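Local coordinates for protein transcriptional regulator, LuxR family (PDB 3MQQ) that probably regulates transcription as a DNA-binding protein of the LuxR family, the part described here being its PAS domain, at residues E48-I60 against Y74-L87. Sequence-based numbering, arbitrary orientation. Where two conformers were deposited one is given.
Sequences EVLYPSSDEFERI and YADDRIMKRAGGEL. With EOH (ethanol), chain H.
Lys-81 and Pro-52, with 78 Å² each covered by the contact, and the selenomethionine Met-80 have the largest buried areas where 48-60 meets the end of strand 74-81. The backbone N of Lys-81 donates to Leu-50 O (2.8 Å), tying the strand to the end of the 3-10 segment that closes at Leu-50. With CG anti to the backbone N (chi1 -170°), the lysine lays its methylenes along the carbonyls of Tyr-51 and Pro-52 before bending back. Its ammonium makes a weak bond to Val-49 O, while a water accepts from Lys-81 NZ (2.8 Å) and donates to both Val-49 O and Lys-81 O; a long chain with a charged end suits this place, half greasy, half polar. Pro-52, a compact apolar ring, sets CG against Ile-79 CG2 and CB against Leu-87 CD2 (3.9 Å).

Met-80 is bent at chi2 and chi3, which brings SE and CE over one face of the Tyr-51 ring, where an unbranched, polarisable side chain can lie flat. Met-80 CE lies 3.8 Å from the centroid of the Tyr-51 ring, almost on the normal, a CH-pi contact; SE is farther off the normal, a Met-aromatic contact. Phe-57 CA covers the opposite face near the rim. Tyrosine offers a hydroxyl besides this face: Tyr-51 OH accepts from Arg-78 NH1 (3.0 Å), 25° out of the guanidinium plane, and shares a very short bond with ethanol, probably from the crystallisation liquor and also bonded to Arg-22. Asp-76 holds that guanidinium side-on, through NE and NH2, and branched Ile-60 covers its flat face, CG2 3.7 Å from Arg-78 NH2.

Within the PAS domain, the start of helix 54-71, N-capped by Ser-53, runs roughly antiparallel to strand 74-81, outermost in the chain's five-stranded sheet and hydrogen-bonded to strand 87-96.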
loop_
_atom_site.group_PDB
_atom_site.type_symbol
_atom_site.label_atom_id
_atom_site.label_comp_id
_atom_site.label_asym_id
_atom_site.label_seq_id
_atom_site.Cartn_x
_atom_site.Cartn_y
_atom_site.Cartn_z
ATOM N N GLU B 48 -10.284 16.634 3.927
ATOM C CA GLU B 48 -10.759 17.183 5.229
ATOM C C GLU B 48 -11.893 16.363 5.864
ATOM O O GLU B 48 -11.984 16.230 7.100
ATOM C CB GLU B 48 -11.224 18.642 5.015
ATOM C CG GLU B 48 -11.728 19.438 6.250
ATOM C CD GLU B 48 -12.164 20.876 5.885
ATOM O OE1 GLU B 48 -12.409 21.682 6.809
ATOM O OE2 GLU B 48 -12.272 21.210 4.672
ATOM N N VAL B 49 -12.756 15.809 5.016
ATOM C CA VAL B 49 -13.933 15.067 5.505
ATOM C C VAL B 49 -13.576 13.719 6.161
ATOM O O VAL B 49 -14.388 13.136 6.863
ATOM C CB VAL B 49 -15.047 14.922 4.407
ATOM C CG1 VAL B 49 -15.511 16.279 3.956
ATOM C CG2 VAL B 49 -14.604 14.077 3.204
ATOM N N LEU B 50 -12.364 13.248 5.899
ATOM C CA LEU B 50 -11.909 11.952 6.365
ATOM C C LEU B 50 -11.256 12.122 7.726
ATOM O O LEU B 50 -10.995 11.156 8.398
ATOM C CB LEU B 50 -10.916 11.320 5.387
ATOM C CG LEU B 50 -11.306 11.150 3.916
ATOM C CD1 LEU B 50 -10.087 10.660 3.129
ATOM C CD2 LEU B 50 -12.500 10.226 3.727
ATOM N N TYR B 51 -10.966 13.366 8.111
ATOM C CA TYR B 51 -10.357 13.654 9.410
ATOM C C TYR B 51 -11.413 13.815 10.504
ATOM O O TYR B 51 -12.574 14.136 10.212
ATOM C CB TYR B 51 -9.479 14.921 9.322
ATOM C CG TYR B 51 -8.160 14.713 8.611
ATOM C CD1 TYR B 51 -7.020 14.297 9.318
ATOM C CD2 TYR B 51 -8.050 14.885 7.219
ATOM C CE1 TYR B 51 -5.779 14.087 8.678
ATOM C CE2 TYR B 51 -6.814 14.677 6.572
ATOM C CZ TYR B 51 -5.697 14.266 7.301
ATOM O OH TYR B 51 -4.500 14.059 6.662
ATOM N N PRO B 52 -11.018 13.617 11.773
ATOM C CA PRO B 52 -11.959 13.743 12.879
ATOM C C PRO B 52 -12.551 15.141 12.935
ATOM O O PRO B 52 -13.684 15.319 13.382
ATOM C CB PRO B 52 -11.088 13.496 14.105
ATOM C CG PRO B 52 -9.982 12.589 13.582
ATOM C CD PRO B 52 -9.685 13.179 12.229
ATOM N N SER B 53 -11.774 16.125 12.517
ATOM C CA SER B 53 -12.240 17.511 12.518
ATOM C C SER B 53 -11.419 18.354 11.538
ATOM O O SER B 53 -10.350 17.921 11.069
ATOM C CB SER B 53 -12.087 18.088 13.931
ATOM O OG SER B 53 -10.705 18.209 14.263
ATOM N N SER B 54 -11.922 19.549 11.242
ATOM C CA SER B 54 -11.213 20.538 10.430
ATOM C C SER B 54 -9.845 20.874 11.028
ATOM O O SER B 54 -8.856 21.007 10.305
ATOM C CB SER B 54 -12.058 21.816 10.309
ATOM O OG SER B 54 -11.338 22.833 9.642
ATOM N N ASP B 55 -9.796 21.017 12.357
ATOM C CA ASP B 55 -8.540 21.335 13.045
ATOM C C ASP B 55 -7.487 20.247 12.837
ATOM O O ASP B 55 -6.290 20.542 12.685
ATOM C CB ASP B 55 -8.775 21.575 14.550
ATOM C CG ASP B 55 -9.408 22.937 14.837
ATOM O OD1 ASP B 55 -9.519 23.757 13.894
ATOM O OD2 ASP B 55 -9.802 23.191 16.002
ATOM N N GLU B 56 -7.937 18.994 12.862
ATOM C CA GLU B 56 -7.048 17.845 12.639
ATOM C C GLU B 56 -6.496 17.835 11.214
ATOM O O GLU B 56 -5.293 17.626 11.000
ATOM C CB GLU B 56 -7.775 16.536 12.929
ATOM C CG GLU B 56 -7.846 16.162 14.431
ATOM C CD GLU B 56 -6.484 15.930 15.097
ATOM O OE1 GLU B 56 -6.028 14.770 15.148
ATOM O OE2 GLU B 56 -5.861 16.908 15.568
ATOM N N PHE B 57 -7.369 18.081 10.244
ATOM C CA PHE B 57 -6.962 18.178 8.841
ATOM C C PHE B 57 -5.884 19.274 8.708
ATOM O O PHE B 57 -4.850 19.069 8.069
ATOM C CB PHE B 57 -8.204 18.524 8.017
ATOM C CG PHE B 57 -7.932 19.010 6.618
ATOM C CD1 PHE B 57 -7.566 18.124 5.622
ATOM C CD2 PHE B 57 -8.117 20.368 6.285
ATOM C CE1 PHE B 57 -7.386 18.560 4.326
ATOM C CE2 PHE B 57 -7.923 20.826 4.982
ATOM C CZ PHE B 57 -7.539 19.916 3.994
ATOM N N GLU B 58 -6.110 20.413 9.365
ATOM C CA GLU B 58 -5.143 21.523 9.312
ATOM C C GLU B 58 -3.827 21.144 9.987
ATOM O O GLU B 58 -2.756 21.386 9.429
ATOM C CB GLU B 58 -5.730 22.780 9.957
ATOM N N ARG B 59 -3.915 20.537 11.179
ATOM C CA ARG B 59 -2.747 20.204 11.975
ATOM C C ARG B 59 -1.851 19.192 11.280
ATOM O O ARG B 59 -0.628 19.388 11.177
ATOM C CB ARG B 59 -3.149 19.685 13.365
ATOM C CG ARG B 59 -1.957 19.338 14.267
ATOM C CD ARG B 59 -2.390 18.675 15.585
ATOM N NE ARG B 59 -2.958 17.331 15.403
ATOM C CZ ARG B 59 -2.257 16.196 15.454
ATOM N NH1 ARG B 59 -0.946 16.219 15.671
ATOM N NH2 ARG B 59 -2.871 15.030 15.287
ATOM N N ILE B 60 -2.456 18.108 10.814
ATOM C CA ILE B 60 -1.687 17.045 10.199
ATOM C C ILE B 60 -1.099 17.498 8.854
ATOM O O ILE B 60 -0.013 17.068 8.491
ATOM C CB ILE B 60 -2.495 15.710 10.141
ATOM C CG1 ILE B 60 -2.802 15.254 11.585
ATOM C CG2 ILE B 60 -1.716 14.630 9.395
ATOM C CD1 ILE B 60 -3.835 14.133 11.725
ATOM N N TYR B 74 6.152 10.304 2.936
ATOM C CA TYR B 74 5.557 10.525 4.229
ATOM C C TYR B 74 4.813 9.274 4.662
ATOM O O TYR B 74 4.157 8.647 3.857
ATOM C CB TYR B 74 4.560 11.668 4.142
ATOM C CG TYR B 74 3.895 11.958 5.460
ATOM C CD1 TYR B 74 4.525 12.761 6.408
ATOM C CD2 TYR B 74 2.661 11.389 5.784
ATOM C CE1 TYR B 74 3.936 13.016 7.630
ATOM C CE2 TYR B 74 2.058 11.644 7.013
ATOM C CZ TYR B 74 2.704 12.458 7.925
ATOM O OH TYR B 74 2.137 12.721 9.136
ATOM N N ALA B 75 4.926 8.935 5.944
ATOM C CA ALA B 75 4.112 7.864 6.492
ATOM C C ALA B 75 3.819 8.186 7.944
ATOM O O ALA B 75 4.670 8.738 8.685
ATOM C CB ALA B 75 4.824 6.501 6.369
ATOM N N ASP B 76 2.581 7.888 8.344
ATOM C CA ASP B 76 2.252 7.908 9.757
ATOM C C ASP B 76 1.090 6.979 10.102
ATOM O O ASP B 76 0.560 6.279 9.270
ATOM C CB ASP B 76 1.929 9.345 10.235
ATOM C CG ASP B 76 0.585 9.837 9.747
ATOM O OD1 ASP B 76 -0.293 8.995 9.457
ATOM O OD2 ASP B 76 0.376 11.067 9.655
ATOM N N ASP B 77 0.748 6.955 11.390
ATOM C CA ASP B 77 -0.546 6.389 11.804
ATOM C C ASP B 77 -1.330 7.540 12.383
ATOM O O ASP B 77 -0.764 8.344 13.137
ATOM C CB ASP B 77 -0.311 5.363 12.910
ATOM C CG ASP B 77 0.550 4.227 12.451
ATOM O OD1 ASP B 77 0.284 3.691 11.356
ATOM O OD2 ASP B 77 1.517 3.894 13.168
ATOM N N ARG B 78 -2.618 7.619 12.055
ATOM C CA ARG B 78 -3.463 8.615 12.702
ATOM C C ARG B 78 -4.886 8.166 12.822
ATOM O O ARG B 78 -5.313 7.217 12.182
ATOM C CB ARG B 78 -3.413 9.961 11.980
ATOM C CG ARG B 78 -4.392 10.090 10.819
ATOM C CD ARG B 78 -3.924 9.275 9.620
ATOM N NE ARG B 78 -2.782 9.910 8.989
ATOM C CZ ARG B 78 -2.862 10.858 8.060
ATOM N NH1 ARG B 78 -4.039 11.296 7.629
ATOM N NH2 ARG B 78 -1.764 11.373 7.566
ATOM N N ILE B 79 -5.641 8.918 13.615
ATOM C CA ILE B 79 -7.054 8.656 13.760
ATOM C C ILE B 79 -7.812 9.395 12.653
ATOM O O ILE B 79 -7.584 10.600 12.428
ATOM C CB ILE B 79 -7.534 9.116 15.153
ATOM C CG1 ILE B 79 -6.923 8.188 16.212
ATOM C CG2 ILE B 79 -9.067 9.154 15.217
ATOM C CD1 ILE B 79 -6.962 8.747 17.637
HETATM N N MSE B 80 -8.657 8.644 11.946
HETATM C CA MSE B 80 -9.512 9.182 10.908
HETATM C C MSE B 80 -10.970 8.880 11.217
HETATM O O MSE B 80 -11.262 8.229 12.215
HETATM C CB MSE B 80 -9.078 8.620 9.537
HETATM C CG MSE B 80 -7.594 8.931 9.250
HETATM SE SE MSE B 80 -7.261 10.817 8.962
HETATM C CE MSE B 80 -7.673 10.904 7.064
ATOM N N LYS B 81 -11.854 9.380 10.364
ATOM C CA LYS B 81 -13.299 9.333 10.566
ATOM C C LYS B 81 -14.038 8.676 9.391
ATOM O O LYS B 81 -14.037 9.193 8.268
ATOM C CB LYS B 81 -13.830 10.760 10.779
ATOM C CG LYS B 81 -15.288 10.806 11.227
ATOM C CD LYS B 81 -15.708 12.237 11.535
ATOM C CE LYS B 81 -15.874 13.036 10.254
ATOM N NZ LYS B 81 -16.564 12.192 9.255
ATOM N N ARG B 82 -14.726 7.567 9.663
ATOM C CA ARG B 82 -15.585 6.931 8.654
ATOM C C ARG B 82 -16.841 7.766 8.387
ATOM O O ARG B 82 -17.246 8.570 9.228
ATOM C CB ARG B 82 -15.976 5.502 9.083
ATOM C CG ARG B 82 -14.815 4.631 9.554
ATOM C CD ARG B 82 -15.267 3.192 9.825
ATOM N NE ARG B 82 -14.383 2.436 10.715
ATOM C CZ ARG B 82 -13.327 1.735 10.310
ATOM N NH1 ARG B 82 -12.989 1.714 9.012
ATOM N NH2 ARG B 82 -12.605 1.067 11.193
ATOM N N ALA B 83 -17.434 7.612 7.205
ATOM C CA ALA B 83 -18.765 8.162 6.961
ATOM C C ALA B 83 -19.678 7.700 8.100
ATOM O O ALA B 83 -19.700 6.516 8.446
ATOM C CB ALA B 83 -19.311 7.715 5.598
ATOM N N GLY B 84 -20.391 8.638 8.709
ATOM C CA GLY B 84 -21.253 8.305 9.847
ATOM C C GLY B 84 -20.590 8.576 11.187
ATOM O O GLY B 84 -21.230 8.470 12.238
ATOM N N GLY B 85 -19.304 8.921 11.157
ATOM C CA GLY B 85 -18.627 9.437 12.352
ATOM C C GLY B 85 -17.693 8.538 13.154
ATOM O O GLY B 85 -16.959 9.036 14.010
ATOM N N GLU B 86 -17.689 7.230 12.900
ATOM C CA GLU B 86 -16.817 6.338 13.691
ATOM C C GLU B 86 -15.350 6.694 13.504
ATOM O O GLU B 86 -14.872 6.776 12.375
ATOM C CB GLU B 86 -17.008 4.850 13.361
ATOM C CG GLU B 86 -16.086 3.945 14.189
ATOM C CD GLU B 86 -16.291 2.446 13.949
ATOM O OE1 GLU B 86 -16.167 1.984 12.793
ATOM O OE2 GLU B 86 -16.560 1.727 14.935
ATOM N N LEU B 87 -14.655 6.885 14.621
ATOM C CA LEU B 87 -13.227 7.195 14.604
ATOM C C LEU B 87 -12.420 5.895 14.649
ATOM O O LEU B 87 -12.786 4.935 15.352
ATOM C CB LEU B 87 -12.871 8.150 15.769
ATOM C CG LEU B 87 -13.605 9.502 15.757
ATOM C CD1 LEU B 87 -13.235 10.353 16.966
ATOM C CD2 LEU B 87 -13.362 10.294 14.463
HETATM C C1 EOH H . -3.660 14.788 3.218
HETATM C C2 EOH H . -3.362 16.021 2.415
HETATM O O EOH H . -4.273 15.122 4.426
HETATM O O HOH W 1 -15.720 10.846 6.969
#